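Local coordinates for protein beta-2-microglobulin (Danio rerio, PDB 4M9O) that serves as a component of the class I major histocompatibility complex and takes part in presenting peptide antigens to the immune system, at residues K52-A57 against H65-V70; I37-L42 against Y80-R85; Y12-G17 against T24-V29; F32-I37 against R85-T90. All blocks are in the same frame, centred on the assembly; numbering follows the deposited sequence.

In the fold
From the N terminus, contact 3 closes first: strand 8-13 folds back on strand 23-30 as a hairpin at one edge of a four-stranded sheet. The chain then opens contact 4 at 32-37 and contact 2 at 37-42, and crosses to the first sheet again, where contact 1 closes the hairpin of strands 52-59 and 63-72. Contact 2 closes next with 80-85 and contact 4 last with 85-90, so that contact 1 nests inside contact 2 and contact 2 inside contact 4, the latter two sharing Ile37 and Arg85. The disulfide Cys27-Cys82 ties the segments of contacts 3 and 2 across the immunoglobulin sandwich.

Contact 1: K52-A57 against H65-V70; sequences KQTDLA and HLTKSV
His65 holds CG between its backbone N and carbonyl carbon (chi1 66°), which brings the imidazole over Ala57, and Thr54 uses the same first torsion (63°) to turn OG1 back to the N-H of Thr67. They belong to the hairpin of strands 52-59 and 63-72, at one edge of the immunoglobulin C1-set sandwich. Ala57 CB makes a CH-pi contact on one face of the His65 ring, 3.6 Å from its centroid, and two backbone hydrogen bonds join the residues. An alanine in place of His65 would probably leave the methyl of Ala57 without its covering ring and the carboxylate of Glu59 without its weak bond from NE2. Between Gln53 and Ala57 the register slips by one residue. There the hydroxyl of Thr54 stands in for a backbone carbonyl, Thr67 N donating to OG1 at 3.1 Å, while Leu66 CD1 lies beneath the break, 3.6 Å from Leu56 CA. At the other end Lys52 and Ser69 exchange two backbone bonds. Lys68 bends to give Gln53 OE1 a weak, long bond from NZ, which also bonds Ile39 O weakly and forms a long, weak ion pair with Glu40. One water donates to Lys52 O and Thr67 O and also bonds Ser69 OG; a second accepts from Thr54 OG1 at 2.8 Å and donates to Asp55 O and His65 O.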
# COMPACT_ATOMS: atom_id res chain seq x y z
N LYS A 52 0.42 9.69 -2.73
CA LYS A 52 0.15 10.44 -1.55
C LYS A 52 0.35 9.56 -0.34
O LYS A 52 -0.05 8.44 -0.34
CB LYS A 52 -1.27 10.92 -1.58
CG LYS A 52 -1.59 11.83 -2.71
CD LYS A 52 -1.39 13.24 -2.34
CE LYS A 52 -1.19 14.18 -3.54
NZ LYS A 52 -1.14 15.60 -3.15
N GLN A 53 0.98 10.09 0.68
CA GLN A 53 1.17 9.39 1.93
C GLN A 53 0.67 10.20 3.14
O GLN A 53 0.93 11.36 3.26
CB GLN A 53 2.64 8.98 2.08
CG GLN A 53 3.00 8.15 3.28
CD GLN A 53 4.42 7.67 3.23
OE1 GLN A 53 4.77 6.87 2.44
NE2 GLN A 53 5.22 8.22 4.02
N THR A 54 -0.07 9.55 4.01
CA THR A 54 -0.51 10.18 5.23
C THR A 54 0.66 10.31 6.20
O THR A 54 1.61 9.64 6.08
CB THR A 54 -1.72 9.46 5.90
OG1 THR A 54 -1.37 8.16 6.29
CG2 THR A 54 -2.90 9.40 4.96
N ASP A 55 0.57 11.24 7.12
CA ASP A 55 1.53 11.35 8.19
C ASP A 55 1.28 10.18 9.13
O ASP A 55 0.19 9.82 9.31
CB ASP A 55 1.44 12.68 8.88
CG ASP A 55 1.95 13.82 8.02
OD1 ASP A 55 3.07 13.75 7.54
OD2 ASP A 55 1.21 14.77 7.81
N LEU A 56 2.33 9.60 9.67
CA LEU A 56 2.22 8.43 10.50
C LEU A 56 1.33 8.72 11.70
O LEU A 56 1.48 9.70 12.33
CB LEU A 56 3.60 8.01 10.96
CG LEU A 56 3.68 6.80 11.89
CD1 LEU A 56 3.60 5.52 11.16
CD2 LEU A 56 4.82 6.84 12.76
N ALA A 57 0.38 7.84 11.93
CA ALA A 57 -0.58 7.99 12.99
C ALA A 57 -0.32 7.03 14.13
O ALA A 57 0.08 5.95 13.93
CB ALA A 57 -1.96 7.80 12.47
N HIS A 65 -0.09 3.54 12.28
CA HIS A 65 -0.59 3.28 10.96
C HIS A 65 -0.28 4.33 9.91
O HIS A 65 -0.16 5.47 10.19
CB HIS A 65 -2.06 2.86 10.93
CG HIS A 65 -3.01 3.91 11.37
ND1 HIS A 65 -3.54 4.84 10.50
CD2 HIS A 65 -3.51 4.20 12.57
CE1 HIS A 65 -4.34 5.64 11.15
NE2 HIS A 65 -4.35 5.27 12.42
N LEU A 66 -0.17 3.87 8.70
CA LEU A 66 0.19 4.67 7.57
C LEU A 66 -0.58 4.22 6.34
O LEU A 66 -0.75 3.08 6.13
CB LEU A 66 1.67 4.49 7.36
CG LEU A 66 2.50 5.49 6.62
CD1 LEU A 66 2.50 6.80 7.31
CD2 LEU A 66 3.92 4.99 6.49
N THR A 67 -0.96 5.17 5.51
CA THR A 67 -1.63 4.90 4.26
C THR A 67 -0.98 5.57 3.04
O THR A 67 -0.73 6.72 3.05
CB THR A 67 -3.10 5.32 4.35
OG1 THR A 67 -3.73 4.55 5.35
CG2 THR A 67 -3.81 5.13 3.07
N LYS A 68 -0.72 4.82 2.01
CA LYS A 68 -0.25 5.35 0.77
C LYS A 68 -1.28 5.12 -0.34
O LYS A 68 -1.79 4.06 -0.47
CB LYS A 68 1.08 4.72 0.41
CG LYS A 68 1.65 5.13 -0.84
CD LYS A 68 2.79 6.02 -0.57
CE LYS A 68 3.96 5.70 -1.37
NZ LYS A 68 4.99 6.61 -1.02
N SER A 69 -1.59 6.14 -1.10
CA SER A 69 -2.57 6.07 -2.16
C SER A 69 -2.16 6.71 -3.49
O SER A 69 -1.33 7.54 -3.51
CB SER A 69 -3.87 6.68 -1.73
OG SER A 69 -3.68 7.95 -1.26
N VAL A 70 -2.78 6.27 -4.56
CA VAL A 70 -2.57 6.84 -5.87
C VAL A 70 -3.76 6.69 -6.83
O VAL A 70 -4.39 5.70 -6.83
CB VAL A 70 -1.29 6.27 -6.50
CG1 VAL A 70 -1.48 4.92 -6.99
CG2 VAL A 70 -0.74 7.17 -7.54
O HOH W 1 -2.55 8.44 1.28
O HOH W 2 -1.65 7.89 9.09

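Contact 2: I37-L42 against Y80-R85; sequences ISIELL and YTCSVR
Leu42 lays CD1 against Ser83 CB at 3.5 Å and its CB against Thr81 OG1 at 3.4 Å, the closest side-chain packing between these two central strands of the second immunoglobulin sheet. The first torsion of Leu42 sets CG anti to the carbonyl carbon (-69°), and its CD1 methyl reaches along the sheet to Ser83. Thr81 and Ser83 are buried, between Leu42 and strand 89-94, and Ser83 OG finds its partner in Lys92 NZ on that strand. Toward the far end the same face thins out: Ser38 OG comes no nearer to Arg85 than 4.1 Å, at CB, and the extended arginine carries its guanidinium away to hydrogen-bond Thr90 OG1. Both of these residues are exposed. Backbone bonding does not slacken with the side chains, for Ser38-Arg85, Glu40-Ser83 and Leu42-Thr81 are all hydrogen-bonded antiparallel pairs. The N-H of Ser83 is aimed almost straight at Glu40 O, 2.7 Å from N and 176° at the hydrogen. On the reverse face Ile39, Leu41, Cys82 and Val84 are buried in the sandwich: Ile39 CG2 touches Cys82 SG at 3.8 Å and Leu41 CD2 meets Cys82 CB at 4.1 Å. Ile37 packs its CD1 on Val84 CG1 at the end of the strand. Cys82 SG, anti to its backbone N, projects from this face into the disulfide with Cys27. Strand 23-30 meets it through Val29 and Cys27 and strand 63-72 through Leu66, Lys68 and Val70, while strand 89-94 flanks strand 80-86 within the sheet, opposite strand 38-43.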
# COMPACT_ATOMS: atom_id res chain seq x y z
N ILE A 37 9.32 2.76 8.95
CA ILE A 37 8.79 2.00 7.87
C ILE A 37 8.88 2.75 6.53
O ILE A 37 8.95 3.92 6.50
CB ILE A 37 7.35 1.55 8.21
CG1 ILE A 37 6.99 0.27 7.48
CG2 ILE A 37 6.38 2.64 7.95
CD1 ILE A 37 5.95 -0.49 8.09
N SER A 38 8.84 2.03 5.44
CA SER A 38 8.66 2.67 4.16
C SER A 38 7.88 1.89 3.12
O SER A 38 7.96 0.71 3.04
CB SER A 38 9.96 3.23 3.64
OG SER A 38 10.50 2.49 2.66
N ILE A 39 7.09 2.62 2.37
CA ILE A 39 6.09 2.08 1.49
C ILE A 39 6.19 2.68 0.10
O ILE A 39 6.33 3.84 -0.05
CB ILE A 39 4.69 2.43 2.00
CG1 ILE A 39 4.45 1.94 3.40
CG2 ILE A 39 3.62 1.95 1.08
CD1 ILE A 39 3.26 2.45 3.95
N GLU A 40 6.05 1.85 -0.91
CA GLU A 40 5.96 2.29 -2.31
C GLU A 40 4.88 1.56 -3.05
O GLU A 40 4.60 0.44 -2.77
CB GLU A 40 7.24 2.14 -3.10
CG GLU A 40 8.45 2.89 -2.63
CD GLU A 40 8.27 4.38 -2.55
OE1 GLU A 40 7.57 5.00 -3.37
OE2 GLU A 40 8.86 4.95 -1.65
N LEU A 41 4.27 2.23 -4.00
CA LEU A 41 3.24 1.65 -4.82
C LEU A 41 3.86 1.44 -6.18
O LEU A 41 4.51 2.29 -6.68
CB LEU A 41 2.02 2.54 -4.91
CG LEU A 41 1.06 2.61 -3.73
CD1 LEU A 41 -0.03 3.63 -3.87
CD2 LEU A 41 0.51 1.29 -3.51
N LEU A 42 3.69 0.28 -6.75
CA LEU A 42 4.32 -0.07 -8.00
C LEU A 42 3.39 -0.49 -9.10
O LEU A 42 2.47 -1.18 -8.88
CB LEU A 42 5.36 -1.14 -7.76
CG LEU A 42 6.59 -0.73 -6.99
CD1 LEU A 42 6.58 -1.28 -5.69
CD2 LEU A 42 7.84 -1.05 -7.67
N TYR A 80 -0.17 -4.36 -10.24
CA TYR A 80 -0.00 -3.35 -9.22
C TYR A 80 0.36 -3.98 -7.90
O TYR A 80 -0.27 -4.88 -7.46
CB TYR A 80 -1.23 -2.48 -9.06
CG TYR A 80 -1.60 -1.68 -10.25
CD1 TYR A 80 -1.12 -0.43 -10.42
CD2 TYR A 80 -2.42 -2.18 -11.22
CE1 TYR A 80 -1.43 0.28 -11.51
CE2 TYR A 80 -2.71 -1.47 -12.30
CZ TYR A 80 -2.23 -0.24 -12.44
OH TYR A 80 -2.54 0.43 -13.56
N THR A 81 1.42 -3.48 -7.30
CA THR A 81 1.93 -3.95 -6.03
C THR A 81 2.33 -2.84 -5.06
O THR A 81 2.70 -1.75 -5.42
CB THR A 81 3.14 -4.89 -6.19
OG1 THR A 81 4.19 -4.15 -6.72
CG2 THR A 81 2.87 -5.99 -7.08
N CYS A 82 2.25 -3.18 -3.79
CA CYS A 82 2.66 -2.32 -2.71
C CYS A 82 3.88 -2.93 -2.11
O CYS A 82 3.89 -4.05 -1.79
CB CYS A 82 1.58 -2.17 -1.65
SG CYS A 82 1.98 -1.25 -0.24
N SER A 83 4.92 -2.15 -1.97
CA SER A 83 6.16 -2.61 -1.42
C SER A 83 6.40 -2.01 -0.05
O SER A 83 6.40 -0.85 0.08
CB SER A 83 7.27 -2.25 -2.37
OG SER A 83 8.49 -2.80 -2.05
N VAL A 84 6.60 -2.85 0.96
CA VAL A 84 6.80 -2.41 2.33
C VAL A 84 8.13 -2.85 2.97
O VAL A 84 8.41 -4.00 3.08
CB VAL A 84 5.64 -2.85 3.23
CG1 VAL A 84 5.78 -2.37 4.59
CG2 VAL A 84 4.33 -2.48 2.67
N ARG A 85 8.93 -1.90 3.42
CA ARG A 85 10.15 -2.16 4.12
C ARG A 85 10.06 -1.81 5.61
O ARG A 85 9.76 -0.72 5.97
CB ARG A 85 11.32 -1.47 3.45
CG ARG A 85 12.68 -1.71 4.06
CD ARG A 85 13.76 -1.60 3.03
NE ARG A 85 15.09 -1.99 3.46
CZ ARG A 85 15.69 -3.13 3.17
NH1 ARG A 85 15.10 -4.08 2.49
NH2 ARG A 85 16.91 -3.33 3.60

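Contact 3: Y12-G17 against T24-V29; sequences YSHFPG and TLICYV
Tyr12 and Ile26 dominate this contact, the phenol ring crossing the branched isoleucine at a slant, its CE2 side against it, on the outer face of the sheet. CG of Tyr12 stands between its backbone N and carbonyl carbon (chi1 53°), a setting that lays the ring along the neighbouring strand: CE2 touches Ile26 CG2 at 3.5 Å and Ile26 CB at 3.6 Å. Farther along, Tyr12 OH meets Tyr28 CB at 3.4 Å. Underneath, Tyr12 and Ile26 form a hydrogen-bonded antiparallel pair, Tyr12 N to Ile26 O at 3.0 Å and Ile26 N to Tyr12 O at 2.9 Å. Thr24 is the third large contributor. Its carbonyl accepts from His14 N at 3.1 Å, just where strand 8-13 gives way to loop, and its CB packs on the CB of His14, which also touches Ile26 CD1 at 3.9 Å. Beyond this bond the chain turns off, with Ser13 OG donating to Phe15 O at 2.6 Å. The pairing is that of the first two strands of the immunoglobulin fold, the second carrying Cys27 of the disulfide on its inward face. As in other class I molecules, this sheet probably faces the heavy chain. Every hydrogen bond across the two segments is backbone to backbone; the side chains add van der Waals packing, the Tyr12 hydroxyl oxygen included, so the main chain fixes the register while the Tyr12 ring packs across Ile26 to Tyr28.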
# COMPACT_ATOMS: atom_id res chain seq x y z
N TYR A 12 -5.76 -2.53 -1.71
CA TYR A 12 -7.13 -2.49 -2.13
C TYR A 12 -7.43 -1.25 -2.93
O TYR A 12 -6.79 -0.27 -2.81
CB TYR A 12 -8.09 -2.60 -0.92
CG TYR A 12 -7.85 -1.63 0.18
CD1 TYR A 12 -7.05 -1.96 1.23
CD2 TYR A 12 -8.42 -0.39 0.17
CE1 TYR A 12 -6.83 -1.11 2.22
CE2 TYR A 12 -8.19 0.50 1.19
CZ TYR A 12 -7.37 0.13 2.21
OH TYR A 12 -7.13 0.96 3.23
N SER A 13 -8.46 -1.33 -3.74
CA SER A 13 -9.01 -0.18 -4.41
C SER A 13 -10.19 0.41 -3.64
O SER A 13 -10.86 -0.26 -2.94
CB SER A 13 -9.42 -0.46 -5.85
OG SER A 13 -10.35 -1.47 -5.95
N HIS A 14 -10.39 1.70 -3.82
CA HIS A 14 -11.46 2.43 -3.23
C HIS A 14 -12.82 1.97 -3.75
O HIS A 14 -13.72 1.79 -3.01
CB HIS A 14 -11.28 3.92 -3.44
CG HIS A 14 -12.13 4.75 -2.54
ND1 HIS A 14 -12.33 4.44 -1.23
CD2 HIS A 14 -12.86 5.85 -2.79
CE1 HIS A 14 -13.14 5.33 -0.69
NE2 HIS A 14 -13.47 6.19 -1.62
N PHE A 15 -12.88 1.73 -5.04
CA PHE A 15 -14.04 1.28 -5.73
C PHE A 15 -13.78 -0.05 -6.36
O PHE A 15 -12.69 -0.43 -6.55
CB PHE A 15 -14.37 2.25 -6.81
CG PHE A 15 -14.88 3.50 -6.32
CD1 PHE A 15 -15.96 3.52 -5.55
CD2 PHE A 15 -14.26 4.68 -6.60
CE1 PHE A 15 -16.43 4.66 -5.09
CE2 PHE A 15 -14.73 5.82 -6.14
CZ PHE A 15 -15.82 5.82 -5.39
N PRO A 16 -14.83 -0.74 -6.70
CA PRO A 16 -14.66 -2.03 -7.33
C PRO A 16 -13.96 -1.78 -8.63
O PRO A 16 -14.24 -0.87 -9.31
CB PRO A 16 -16.08 -2.46 -7.56
CG PRO A 16 -16.83 -1.74 -6.69
CD PRO A 16 -16.18 -0.57 -6.20
N GLY A 17 -12.97 -2.57 -8.90
CA GLY A 17 -12.16 -2.37 -10.07
C GLY A 17 -12.93 -2.67 -11.32
O GLY A 17 -13.64 -3.62 -11.38
N THR A 24 -8.88 4.62 -7.27
CA THR A 24 -7.79 4.90 -6.36
C THR A 24 -7.23 3.60 -5.83
O THR A 24 -7.96 2.76 -5.39
CB THR A 24 -8.23 5.75 -5.19
OG1 THR A 24 -8.86 6.91 -5.65
CG2 THR A 24 -7.08 6.15 -4.40
N LEU A 25 -5.92 3.48 -5.89
CA LEU A 25 -5.19 2.36 -5.36
C LEU A 25 -4.65 2.73 -3.97
O LEU A 25 -4.09 3.77 -3.79
CB LEU A 25 -4.10 1.87 -6.31
CG LEU A 25 -3.32 0.61 -5.93
CD1 LEU A 25 -4.11 -0.61 -5.89
CD2 LEU A 25 -2.05 0.37 -6.72
N ILE A 26 -4.89 1.87 -3.01
CA ILE A 26 -4.54 2.10 -1.61
C ILE A 26 -3.73 1.00 -0.94
O ILE A 26 -4.05 -0.12 -1.07
CB ILE A 26 -5.82 2.34 -0.78
CG1 ILE A 26 -6.71 3.37 -1.44
CG2 ILE A 26 -5.49 2.71 0.62
CD1 ILE A 26 -8.14 3.23 -1.16
N CYS A 27 -2.69 1.36 -0.22
CA CYS A 27 -1.92 0.44 0.59
C CYS A 27 -1.93 0.92 2.02
O CYS A 27 -1.45 1.94 2.30
CB CYS A 27 -0.48 0.33 0.13
SG CYS A 27 0.57 -0.86 0.96
N TYR A 28 -2.48 0.13 2.90
CA TYR A 28 -2.62 0.46 4.29
C TYR A 28 -1.77 -0.43 5.15
O TYR A 28 -1.83 -1.62 5.05
CB TYR A 28 -4.07 0.37 4.71
CG TYR A 28 -4.36 0.59 6.16
CD1 TYR A 28 -4.40 1.84 6.68
CD2 TYR A 28 -4.66 -0.46 6.99
CE1 TYR A 28 -4.70 2.04 7.96
CE2 TYR A 28 -4.95 -0.27 8.28
CZ TYR A 28 -4.97 0.99 8.76
OH TYR A 28 -5.25 1.24 10.02
N VAL A 29 -0.95 0.19 5.97
CA VAL A 29 -0.01 -0.49 6.80
C VAL A 29 -0.19 -0.16 8.27
O VAL A 29 -0.32 0.95 8.66
CB VAL A 29 1.41 -0.23 6.39
CG1 VAL A 29 2.30 -1.02 7.21
CG2 VAL A 29 1.63 -0.52 4.97

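Contact 4: F32-I37 against R85-T90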
# COMPACT_ATOMS: atom_id res chain seq x y z
N PHE A 32 2.76 -2.12 13.41
CA PHE A 32 4.14 -2.48 13.35
C PHE A 32 4.86 -1.75 14.44
O PHE A 32 4.45 -0.72 14.81
CB PHE A 32 4.74 -2.10 12.00
CG PHE A 32 4.34 -0.75 11.53
CD1 PHE A 32 5.09 0.33 11.81
CD2 PHE A 32 3.16 -0.55 10.85
CE1 PHE A 32 4.71 1.55 11.40
CE2 PHE A 32 2.80 0.66 10.48
CZ PHE A 32 3.58 1.71 10.77
N HIS A 33 5.91 -2.37 14.95
CA HIS A 33 6.88 -1.85 15.91
C HIS A 33 8.28 -2.33 15.48
O HIS A 33 8.45 -3.48 15.28
CB HIS A 33 6.68 -2.45 17.29
CG HIS A 33 5.36 -2.22 17.91
ND1 HIS A 33 4.81 -0.98 18.06
CD2 HIS A 33 4.52 -3.07 18.53
CE1 HIS A 33 3.68 -1.07 18.72
NE2 HIS A 33 3.48 -2.33 18.99
N PRO A 34 9.28 -1.48 15.37
CA PRO A 34 9.21 -0.05 15.61
C PRO A 34 8.53 0.77 14.51
O PRO A 34 8.43 0.24 13.45
CB PRO A 34 10.69 0.31 15.71
CG PRO A 34 11.35 -0.63 14.92
CD PRO A 34 10.64 -1.88 15.00
N PRO A 35 8.34 2.03 14.74
CA PRO A 35 7.63 2.88 13.81
C PRO A 35 8.43 3.33 12.60
O PRO A 35 7.99 4.21 12.00
CB PRO A 35 7.18 4.05 14.68
CG PRO A 35 8.06 4.03 15.77
CD PRO A 35 8.38 2.64 16.06
N ASP A 36 9.59 2.78 12.31
CA ASP A 36 10.29 3.13 11.09
C ASP A 36 9.88 2.20 9.99
O ASP A 36 10.07 1.03 10.08
CB ASP A 36 11.80 3.09 11.28
CG ASP A 36 12.37 4.41 11.75
OD1 ASP A 36 11.84 5.46 11.39
OD2 ASP A 36 13.37 4.42 12.44
N ILE A 37 9.32 2.76 8.95
CA ILE A 37 8.79 2.00 7.87
C ILE A 37 8.88 2.75 6.53
O ILE A 37 8.95 3.92 6.50
CB ILE A 37 7.35 1.55 8.21
CG1 ILE A 37 6.99 0.27 7.48
CG2 ILE A 37 6.38 2.64 7.95
CD1 ILE A 37 5.95 -0.49 8.09
N ARG A 85 8.93 -1.90 3.42
CA ARG A 85 10.15 -2.16 4.12
C ARG A 85 10.06 -1.81 5.61
O ARG A 85 9.76 -0.72 5.97
CB ARG A 85 11.32 -1.47 3.45
CG ARG A 85 12.68 -1.71 4.06
CD ARG A 85 13.76 -1.60 3.03
NE ARG A 85 15.09 -1.99 3.46
CZ ARG A 85 15.69 -3.13 3.17
NH1 ARG A 85 15.10 -4.08 2.49
NH2 ARG A 85 16.91 -3.33 3.60
N HIS A 86 10.31 -2.81 6.42
CA HIS A 86 10.36 -2.73 7.86
C HIS A 86 11.49 -3.61 8.37
O HIS A 86 11.61 -4.70 7.93
CB HIS A 86 9.05 -3.26 8.39
CG HIS A 86 8.85 -3.08 9.85
ND1 HIS A 86 8.65 -4.12 10.70
CD2 HIS A 86 8.81 -1.97 10.61
CE1 HIS A 86 8.49 -3.67 11.92
NE2 HIS A 86 8.59 -2.37 11.89
N MET A 87 12.29 -3.13 9.30
CA MET A 87 13.35 -3.90 9.91
C MET A 87 14.31 -4.52 8.90
O MET A 87 14.69 -5.62 9.04
CB MET A 87 12.77 -5.02 10.78
CG MET A 87 12.03 -4.59 12.02
SD MET A 87 13.06 -3.73 13.06
CE MET A 87 13.72 -5.06 13.97
N LYS A 88 14.63 -3.79 7.87
CA LYS A 88 15.52 -4.24 6.84
C LYS A 88 14.96 -5.29 5.89
O LYS A 88 15.68 -5.92 5.21
CB LYS A 88 16.84 -4.67 7.44
CG LYS A 88 17.55 -3.59 8.17
CD LYS A 88 18.77 -4.11 8.92
CE LYS A 88 18.41 -5.01 10.05
NZ LYS A 88 19.52 -5.36 10.98
N GLU A 89 13.67 -5.50 5.87
CA GLU A 89 13.12 -6.45 4.95
C GLU A 89 12.02 -5.87 4.10
O GLU A 89 11.13 -5.25 4.59
CB GLU A 89 12.67 -7.71 5.64
CG GLU A 89 12.32 -8.77 4.68
CD GLU A 89 11.33 -9.77 5.20
OE1 GLU A 89 11.11 -10.79 4.53
OE2 GLU A 89 10.75 -9.57 6.25
N THR A 90 12.09 -6.12 2.82
CA THR A 90 11.11 -5.63 1.90
C THR A 90 10.20 -6.74 1.47
O THR A 90 10.63 -7.74 1.01
CB THR A 90 11.78 -4.98 0.67
OG1 THR A 90 12.55 -3.88 1.09
CG2 THR A 90 10.75 -4.50 -0.33
O HOH W 3 12.05 -0.63 10.68
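His86 presents a ring sandwiched on both faces: Phe32 CB lies over one and Met87 CG over the opposite one, while the carbonyl oxygens of His33, Pro34 and Asp36 gather at its edge. Phe32 also turns the edge of its own ring toward the His86 face in an offset edge-to-face pair, centroids 5.9 Å apart and planes at 70°, and Ile37 CD1 sits 3.7 Å above the centre of the Phe32 ring. The His86 ring thus plugs the loop between strands 23-30 and 38-43 of the immunoglobulin sandwich, at the turn that a cis peptide makes before Pro34, a hallmark of native beta-2-microglobulin. CG of His86 is anti to its backbone N (-172°), which points the imidazole into the loop. NE2 donates to Pro34 O at 3.0 Å, the oxygen lying in the ring plane, and CE1 rests 3.4 Å from His33 O. A phenylalanine in place of His86 would probably leave the carbonyl of Pro34 without its donor and the cis-proline loop less firmly held. Met87, bent twice along its chain, brings SD to within 3.6 Å of Pro34 CD, crossing the proline at about a right angle. His86 to Glu89 form a type I' turn that joins strands 80-86 and 89-94, and Lys88 C of this turn lies over one face of the Arg85 guanidinium. One water completes the junction, donating to Asp36 O at 2.7 Å and accepting from Met87 N at 2.9 Å.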